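Long-range contact in prolyl 4-hydroxylase alpha subunit Fe(2+) 2OG dioxygenase domain-containing protein (Burkholderia ambifaria, PDB 3W20), which probably oxidises N-substituted L-amino acids as a 2-oxoglutarate-dependent dioxygenase of the double-stranded beta-helix fold, with zinc in its metal site here: residues A[39-44]-A[234-239]. Residues are numbered along the deposited sequence; the frame is centred on the assembly and turned at random.
Sequences VMDIVP and PGQLTL
Met40 (a selenomethionine) and Leu237 form the hydrogen-bonded pair of an antiparallel strand pairing in the large sheet of this double-stranded beta-helix protein: Met40 N to Leu237 O and Leu237 N to Met40 O are both 2.8 Å. Strand 37-41 attaches here to one edge of strand 236-241, whose other edge pairs with strand 178-185; strand 4-10 then carries the sheet on beyond 37-41. Past the Asp41–Gln236 pair, where the strands end, the pattern resembles a classic beta bulge. Ile42, with phi/psi of -99/-52°, steps out of the extended conformation, and the consecutive amides Ile42 N and Val43 N both donate to Gly235 O, each at 3.0 Å. The Val43 bond lies in the carbonyl plane on a lone pair, whereas Ile42 N is tilted from it.

Asp41 and Gln236, a non-hydrogen-bonded pair, stand side by side on the face that also carries Val39 and Thr238. Gln236 NE2 gives a hydrogen bond of 2.9 Å to the syn side of Asp41 OD1, nearly in the amide's own plane although carboxylate and amide are turned 43° apart. Gln236 OE1 accepts from Gln233 N, so the amide is held at both ends. Val39 CG1, anti to its backbone N, reaches over to Gln236 CD, while CG2 of the same valine meets Thr238 OG1. The Thr238 side chain is about 10 Å from the zinc and about 7 Å from that of Arg255, which binds 2-oxoglutarate, though none is bound to this chain here, so the Thr238 end of this face lies near the metal and 2-oxoglutarate sites.

The reverse face packs under helix 23-31, with Met40 on Ala26, Leu237 on Ile23 and Leu239 on Ile27. Ile42 CG1 presses against Leu237 CB at 3.5 Å, and Met40 SE touches Leu239 CD1 at 3.8 Å.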
loop_
_atom_site.group_PDB
_atom_site.type_symbol
_atom_site.label_atom_id
_atom_site.label_comp_id
_atom_site.label_asym_id
_atom_site.label_seq_id
_atom_site.Cartn_x
_atom_site.Cartn_y
_atom_site.Cartn_z
ATOM N N VAL A 39 18.396 -28.289 -5.470
ATOM C CA VAL A 39 17.090 -28.946 -5.362
ATOM C C VAL A 39 17.078 -29.907 -4.180
ATOM O O VAL A 39 17.956 -30.777 -4.082
ATOM C CB VAL A 39 16.725 -29.700 -6.645
ATOM C CG1 VAL A 39 15.355 -30.369 -6.418
ATOM C CG2 VAL A 39 16.619 -28.725 -7.829
HETATM N N MSE A 40 16.119 -29.766 -3.256
HETATM C CA MSE A 40 16.148 -30.503 -1.982
HETATM C C MSE A 40 14.842 -31.285 -1.767
HETATM O O MSE A 40 13.773 -30.824 -2.083
HETATM C CB MSE A 40 16.235 -29.465 -0.804
HETATM C CG MSE A 40 17.372 -28.468 -1.048
HETATM SE SE MSE A 40 17.500 -27.276 0.540
HETATM C CE MSE A 40 17.982 -28.630 1.853
ATOM N N ASP A 41 14.952 -32.504 -1.227
ATOM C CA ASP A 41 13.800 -33.357 -0.971
ATOM C C ASP A 41 13.286 -33.036 0.417
ATOM O O ASP A 41 13.812 -33.474 1.415
ATOM C CB ASP A 41 14.222 -34.830 -1.035
ATOM C CG ASP A 41 14.598 -35.272 -2.412
ATOM O OD1 ASP A 41 14.631 -34.466 -3.361
ATOM O OD2 ASP A 41 14.870 -36.470 -2.578
ATOM N N ILE A 42 12.240 -32.227 0.471
ATOM C CA ILE A 42 11.752 -31.681 1.726
ATOM C C ILE A 42 10.564 -32.472 2.238
ATOM O O ILE A 42 10.543 -32.863 3.416
ATOM C CB ILE A 42 11.306 -30.207 1.550
ATOM C CG1 ILE A 42 12.503 -29.332 1.088
ATOM C CG2 ILE A 42 10.693 -29.695 2.847
ATOM C CD1 ILE A 42 13.725 -29.509 1.989
ATOM N N VAL A 43 9.569 -32.661 1.392
ATOM C CA VAL A 43 8.287 -33.171 1.909
ATOM C C VAL A 43 8.071 -34.616 1.429
ATOM O O VAL A 43 8.120 -34.880 0.201
ATOM C CB VAL A 43 7.099 -32.364 1.394
ATOM C CG1 VAL A 43 5.782 -32.934 1.977
ATOM C CG2 VAL A 43 7.243 -30.887 1.736
ATOM N N PRO A 44 7.901 -35.571 2.361
ATOM C CA PRO A 44 7.767 -36.963 1.870
ATOM C C PRO A 44 6.415 -37.283 1.274
ATOM O O PRO A 44 5.462 -36.557 1.485
ATOM C CB PRO A 44 7.935 -37.810 3.127
ATOM C CG PRO A 44 7.504 -36.943 4.235
ATOM C CD PRO A 44 7.907 -35.510 3.835
ATOM N N PRO A 234 7.148 -33.325 -7.218
ATOM C CA PRO A 234 6.453 -33.173 -5.911
ATOM C C PRO A 234 7.291 -33.475 -4.660
ATOM O O PRO A 234 7.943 -34.530 -4.547
ATOM C CB PRO A 234 5.215 -34.118 -6.043
ATOM C CG PRO A 234 4.973 -34.105 -7.521
ATOM C CD PRO A 234 6.330 -34.066 -8.203
ATOM N N GLY A 235 7.333 -32.486 -3.734
ATOM C CA GLY A 235 7.999 -32.639 -2.443
ATOM C C GLY A 235 9.382 -31.981 -2.503
ATOM O O GLY A 235 10.024 -31.783 -1.475
ATOM N N GLN A 236 9.830 -31.639 -3.707
ATOM C CA GLN A 236 11.172 -30.977 -3.870
ATOM C C GLN A 236 11.081 -29.441 -3.771
ATOM O O GLN A 236 10.181 -28.839 -4.323
ATOM C CB GLN A 236 11.936 -31.435 -5.134
ATOM C CG GLN A 236 12.250 -32.940 -5.165
ATOM C CD GLN A 236 13.085 -33.314 -6.401
ATOM O OE1 GLN A 236 12.811 -32.881 -7.513
ATOM N NE2 GLN A 236 14.143 -34.071 -6.172
ATOM N N LEU A 237 12.066 -28.854 -3.082
ATOM C CA LEU A 237 12.189 -27.392 -2.977
ATOM C C LEU A 237 13.340 -27.032 -3.913
ATOM O O LEU A 237 14.426 -27.584 -3.786
ATOM C CB LEU A 237 12.629 -27.050 -1.568
ATOM C CG LEU A 237 12.938 -25.555 -1.309
ATOM C CD1 LEU A 237 11.713 -24.630 -1.529
ATOM C CD2 LEU A 237 13.443 -25.466 0.145
ATOM N N THR A 238 13.085 -26.087 -4.812
ATOM C CA THR A 238 14.112 -25.626 -5.709
ATOM C C THR A 238 14.535 -24.199 -5.261
ATOM O O THR A 238 13.652 -23.343 -5.160
ATOM C CB THR A 238 13.538 -25.567 -7.104
ATOM O OG1 THR A 238 13.210 -26.919 -7.473
ATOM C CG2 THR A 238 14.609 -25.135 -8.123
ATOM N N LEU A 239 15.830 -23.999 -5.033
ATOM C CA LEU A 239 16.376 -22.721 -4.577
ATOM C C LEU A 239 17.373 -22.298 -5.667
ATOM O O LEU A 239 18.165 -23.156 -6.154
ATOM C CB LEU A 239 17.074 -22.916 -3.281
ATOM C CG LEU A 239 16.202 -23.451 -2.124
ATOM C CD1 LEU A 239 17.146 -23.858 -1.019
ATOM C CD2 LEU A 239 15.386 -22.233 -1.714
#